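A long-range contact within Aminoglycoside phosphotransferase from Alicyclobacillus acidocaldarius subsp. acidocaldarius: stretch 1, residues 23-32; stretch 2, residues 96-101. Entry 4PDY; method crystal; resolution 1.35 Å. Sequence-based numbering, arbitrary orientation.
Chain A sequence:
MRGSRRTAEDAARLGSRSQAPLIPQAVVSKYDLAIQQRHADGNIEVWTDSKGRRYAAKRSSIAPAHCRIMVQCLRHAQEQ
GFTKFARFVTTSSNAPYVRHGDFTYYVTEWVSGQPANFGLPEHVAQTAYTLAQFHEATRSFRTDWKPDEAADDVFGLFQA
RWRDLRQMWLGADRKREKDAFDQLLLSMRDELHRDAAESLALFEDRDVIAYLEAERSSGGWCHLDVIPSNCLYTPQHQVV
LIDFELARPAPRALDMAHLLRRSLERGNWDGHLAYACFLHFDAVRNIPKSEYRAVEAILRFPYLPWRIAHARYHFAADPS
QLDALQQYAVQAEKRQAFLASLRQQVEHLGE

Stretch 1, residues 23-32: IPQAVVSKYD
Stretch 2, residues 96-101: PYVRHG

A helical segment and the type I turn from Val28 to Tyr31 pack against a strand, residues 98-100, mainly through side chains; no direct hydrogen bond links the two stretches, and the contact buries 290 Å². Ile23, extended (phi/psi -62/138), stays out of reach. Pro24 (-60/140, C-gamma exo) occupies the N-cap position, its O accepting from Val27 N at 3.0 Å, and Pro24 CG lies 4.2 Å from His100 CD2, at the edge of the imidazole (His100 -158/134, chi1 t, chi2 65°). Helical torsions from Gln25 to Val28 bring Val27 (t) opposite Val98 (-122/132, t), with their CA atoms 6.6 Å apart. Val27 CG1 is 4.0 Å from Val98 CB; Val27 CG2 is 4.0 Å from His100 CB and also lies near Val98. The CA-to-CB bonds of Val98 and His100 point toward stretch 1, and that of Arg99 points away. Val28 to Tyr31 form the turn, closed by Tyr31 N to Val28 O at 3.1 Å. Lys30 (m, m, t, m) folds back so that Lys30 NZ donates to Ala26 O at 2.8 Å, while Lys30 CB lies 3.9 Å from Val98 CG2. Tyr31 (m, chi2 85°) brings CE1 within 3.7 Å of the same Val98 CG2, which approaches the ring obliquely. Tyr31 OH donates to a water oxygen at 2.8 Å, and that water donates to Pro96 O, also at 2.8 Å, bridging the stretches.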

ATOM      1  N   ILE A  23       3.787  13.697 -22.002  1.00 14.87           N
ATOM      2  CA  ILE A  23       3.280  14.925 -21.415  1.00 15.28           C
ATOM      3  C   ILE A  23       3.385  16.041 -22.464  1.00 14.42           C
ATOM      4  O   ILE A  23       4.404  16.136 -23.153  1.00 15.38           O
ATOM      5  CB  ILE A  23       4.038  15.263 -20.111  1.00 14.59           C
ATOM      6  CG1 ILE A  23       3.773  14.162 -19.076  1.00 15.22           C
ATOM      7  CG2 ILE A  23       3.696  16.666 -19.607  1.00 13.49           C
ATOM      8  CD1 ILE A  23       4.529  14.296 -17.786  1.00 14.93           C
ATOM      9  N   PRO A  24       2.360  16.901 -22.579  1.00 14.85           N
ATOM     10  CA  PRO A  24       2.482  17.984 -23.554  1.00 14.59           C
ATOM     11  C   PRO A  24       3.687  18.888 -23.259  1.00 13.68           C
ATOM     12  O   PRO A  24       3.962  19.196 -22.111  1.00 13.40           O
ATOM     13  CB  PRO A  24       1.149  18.742 -23.415  1.00 15.37           C
ATOM     14  CG  PRO A  24       0.214  17.719 -22.887  1.00 17.75           C
ATOM     15  CD  PRO A  24       1.017  16.868 -21.970  1.00 16.06           C
ATOM     16  N   GLN A  25       4.400  19.308 -24.300  1.00 14.22           N
ATOM     17  CA  GLN A  25       5.543  20.206 -24.133  1.00 13.09           C
ATOM     18  C   GLN A  25       5.188  21.464 -23.378  1.00 11.79           C
ATOM     19  O   GLN A  25       6.012  21.987 -22.623  1.00 11.95           O
ATOM     20  CB  GLN A  25       6.125  20.591 -25.489  1.00 15.98           C
ATOM     21  CG  GLN A  25       7.324  21.537 -25.440  1.00 18.95           C
ATOM     22  CD  GLN A  25       8.516  20.972 -24.683  1.00 20.14           C
ATOM     23  OE1 GLN A  25       8.966  19.853 -24.947  1.00 24.11           O
ATOM     24  NE2 GLN A  25       9.046  21.759 -23.741  1.00 18.41           N
ATOM     25  N   ALA A  26       3.970  21.979 -23.555  1.00 13.05           N
ATOM     26  CA  ALA A  26       3.598  23.219 -22.871  1.00 13.15           C
ATOM     27  C   ALA A  26       3.677  23.055 -21.344  1.00 11.74           C
ATOM     28  O   ALA A  26       3.957  24.011 -20.635  1.00 12.00           O
ATOM     29  CB  ALA A  26       2.217  23.690 -23.291  1.00 16.08           C
ATOM     30  N   VAL A  27       3.424  21.845 -20.860  1.00  9.93           N
ATOM     31  CA  VAL A  27       3.511  21.598 -19.411  1.00 10.57           C
ATOM     32  C   VAL A  27       4.984  21.669 -18.977  1.00 10.70           C
ATOM     33  O   VAL A  27       5.335  22.316 -17.988  1.00 10.26           O
ATOM     34  CB  VAL A  27       2.909  20.243 -19.043  1.00 11.15           C
ATOM     35  CG1 VAL A  27       3.200  19.910 -17.595  1.00 10.77           C
ATOM     36  CG2 VAL A  27       1.405  20.234 -19.270  1.00 11.83           C
ATOM     37  N   VAL A  28       5.864  21.007 -19.737  1.00 10.24           N
ATOM     38  CA  VAL A  28       7.280  20.986 -19.413  1.00 10.34           C
ATOM     39  C   VAL A  28       7.821  22.416 -19.345  1.00 10.25           C
ATOM     40  O   VAL A  28       8.605  22.772 -18.454  1.00 10.86           O
ATOM     41  CB  VAL A  28       8.071  20.225 -20.505  1.00 11.36           C
ATOM     42  CG1 VAL A  28       9.542  20.113 -20.151  1.00 13.44           C
ATOM     43  CG2 VAL A  28       7.497  18.853 -20.794  1.00 10.53           C
ATOM     44  N   SER A  29       7.389  23.243 -20.306  1.00  9.71           N
ATOM     45  CA  SER A  29       7.859  24.608 -20.401  1.00 11.24           C
ATOM     46  C   SER A  29       7.407  25.581 -19.311  1.00 11.21           C
ATOM     47  O   SER A  29       7.882  26.700 -19.235  1.00 11.38           O
ATOM     48  CB  SER A  29       7.492  25.156 -21.789  1.00 13.90           C
ATOM     49  OG  SER A  29       8.312  24.545 -22.770  1.00 18.19           O
ATOM     50  N   LYS A  30       6.500  25.134 -18.432  1.00 10.52           N
ATOM     51  CA  LYS A  30       6.147  25.941 -17.258  1.00 11.60           C
ATOM     52  C   LYS A  30       7.224  25.891 -16.179  1.00  8.70           C
ATOM     53  O   LYS A  30       7.281  26.773 -15.331  1.00 10.88           O
ATOM     54  CB  LYS A  30       4.815  25.474 -16.650  1.00 11.12           C
ATOM     55  CG  LYS A  30       3.626  25.584 -17.589  1.00 11.80           C
ATOM     56  CD  LYS A  30       3.443  27.000 -18.096  1.00 12.45           C
ATOM     57  CE  LYS A  30       2.292  27.142 -19.084  1.00 12.69           C
ATOM     58  NZ  LYS A  30       2.604  26.426 -20.360  1.00 13.55           N
ATOM     59  N   TYR A  31       8.094  24.883 -16.237  1.00  9.05           N
ATOM     60  CA  TYR A  31       9.178  24.742 -15.279  1.00  9.86           C
ATOM     61  C   TYR A  31      10.423  25.452 -15.815  1.00  9.81           C
ATOM     62  O   TYR A  31      10.459  25.890 -16.979  1.00 11.29           O
ATOM     63  CB  TYR A  31       9.447  23.258 -15.009  1.00  9.37           C
ATOM     64  CG  TYR A  31       8.283  22.589 -14.316  1.00  9.74           C
ATOM     65  CD1 TYR A  31       7.210  22.092 -15.028  1.00 11.07           C
ATOM     66  CD2 TYR A  31       8.249  22.476 -12.936  1.00  9.33           C
ATOM     67  CE1 TYR A  31       6.113  21.509 -14.371  1.00  9.43           C
ATOM     68  CE2 TYR A  31       7.164  21.919 -12.275  1.00  8.98           C
ATOM     69  CZ  TYR A  31       6.121  21.408 -13.002  1.00  9.04           C
ATOM     70  OH  TYR A  31       5.016  20.840 -12.388  1.00 10.14           O
ATOM     71  N   ASP A  32      11.433  25.569 -14.962  1.00 10.21           N
ATOM     72  CA  ASP A  32      12.734  26.118 -15.361  1.00 10.36           C
ATOM     73  C   ASP A  32      13.868  25.080 -15.361  1.00 10.58           C
ATOM     74  O   ASP A  32      14.979  25.329 -14.886  1.00 15.82           O
ATOM     75  CB  ASP A  32      13.112  27.302 -14.471  1.00 11.23           C
ATOM     76  CG  ASP A  32      12.226  28.510 -14.694  1.00 12.29           C
ATOM     77  OD1 ASP A  32      11.858  28.792 -15.866  1.00 13.17           O
ATOM     78  OD2 ASP A  32      11.935  29.210 -13.690  1.00 15.10           O
ATOM     79  N   PRO A  96       2.975  24.396  -7.275  1.00 13.11           N
ATOM     80  CA  PRO A  96       3.440  23.015  -7.070  1.00 12.65           C
ATOM     81  C   PRO A  96       2.953  21.993  -8.115  1.00 11.10           C
ATOM     82  O   PRO A  96       3.323  20.833  -8.053  1.00 10.71           O
ATOM     83  CB  PRO A  96       2.885  22.677  -5.680  1.00 15.32           C
ATOM     84  CG  PRO A  96       1.657  23.502  -5.603  1.00 16.85           C
ATOM     85  CD  PRO A  96       1.919  24.777  -6.318  1.00 16.12           C
ATOM     86  N   TYR A  97       2.126  22.434  -9.064  1.00  9.96           N
ATOM     87  CA  TYR A  97       1.599  21.575 -10.119  1.00  9.74           C
ATOM     88  C   TYR A  97       1.327  22.441 -11.330  1.00  9.81           C
ATOM     89  O   TYR A  97       1.327  23.665 -11.218  1.00 10.28           O
ATOM     90  CB  TYR A  97       0.287  20.889  -9.644  1.00 10.28           C
ATOM     91  CG  TYR A  97      -0.798  21.897  -9.317  1.00 10.97           C
ATOM     92  CD1 TYR A  97      -1.557  22.498 -10.300  1.00 12.44           C
ATOM     93  CD2 TYR A  97      -0.973  22.324  -8.029  1.00 12.57           C
ATOM     94  CE1 TYR A  97      -2.489  23.462 -10.006  1.00 14.47           C
ATOM     95  CE2 TYR A  97      -1.920  23.285  -7.704  1.00 15.43           C
ATOM     96  CZ  TYR A  97      -2.660  23.864  -8.702  1.00 14.99           C
ATOM     97  OH  TYR A  97      -3.586  24.821  -8.408  1.00 20.27           O
ATOM     98  N   VAL A  98       1.028  21.768 -12.439  1.00  8.85           N
ATOM     99  CA  VAL A  98       0.464  22.389 -13.628  1.00  9.97           C
ATOM    100  C   VAL A  98      -0.861  21.671 -13.896  1.00  9.68           C
ATOM    101  O   VAL A  98      -0.894  20.452 -13.946  1.00 10.56           O
ATOM    102  CB  VAL A  98       1.381  22.259 -14.873  1.00 10.40           C
ATOM    103  CG1 VAL A  98       0.732  22.843 -16.112  1.00 10.85           C
ATOM    104  CG2 VAL A  98       2.703  22.940 -14.625  1.00 10.22           C
ATOM    105  N   ARG A  99      -1.904  22.445 -14.129  1.00  9.94           N
ATOM    106  CA  ARG A  99      -3.202  21.892 -14.486  1.00 11.43           C
ATOM    107  C   ARG A  99      -3.378  22.138 -15.985  1.00 10.01           C
ATOM    108  O   ARG A  99      -3.335  23.285 -16.425  1.00 13.68           O
ATOM    109  CB  ARG A  99      -4.302  22.590 -13.688  1.00 14.23           C
ATOM    110  CG  ARG A  99      -5.696  22.097 -13.939  1.00 15.86           C
ATOM    111  CD  ARG A  99      -5.917  20.761 -13.261  1.00 16.18           C
ATOM    112  NE  ARG A  99      -7.255  20.322 -13.535  1.00 17.92           N
ATOM    113  CZ  ARG A  99      -7.714  19.111 -13.311  1.00 17.17           C
ATOM    114  NH1 ARG A  99      -6.936  18.186 -12.764  1.00 14.13           N
ATOM    115  NH2 ARG A  99      -8.977  18.843 -13.611  1.00 19.97           N
ATOM    116  N   HIS A 100      -3.587  21.079 -16.749  1.00 10.89           N
ATOM    117  CA  HIS A 100      -3.743  21.219 -18.206  1.00 10.93           C
ATOM    118  C   HIS A 100      -4.490  20.011 -18.766  1.00 11.19           C
ATOM    119  O   HIS A 100      -4.181  18.862 -18.423  1.00 11.48           O
ATOM    120  CB  HIS A 100      -2.367  21.336 -18.863  1.00 12.06           C
ATOM    121  CG  HIS A 100      -2.403  21.637 -20.327  1.00 14.82           C
ATOM    122  ND1 HIS A 100      -2.890  22.820 -20.832  1.00 13.92           N
ATOM    123  CD2 HIS A 100      -1.948  20.930 -21.389  1.00 18.43           C
ATOM    124  CE1 HIS A 100      -2.757  22.821 -22.146  1.00 17.37           C
ATOM    125  NE2 HIS A 100      -2.193  21.682 -22.509  1.00 20.36           N
ATOM    126  N   GLY A 101      -5.468  20.276 -19.619  1.00 12.51           N
ATOM    127  CA  GLY A 101      -6.170  19.209 -20.309  1.00 14.66           C
ATOM    128  C   GLY A 101      -6.817  18.196 -19.366  1.00 12.45           C
ATOM    129  O   GLY A 101      -6.833  17.009 -19.660  1.00 14.02           O
TER
HETATM  130  O   HOH W   1       5.460  20.206  -9.733  1.00  9.60           O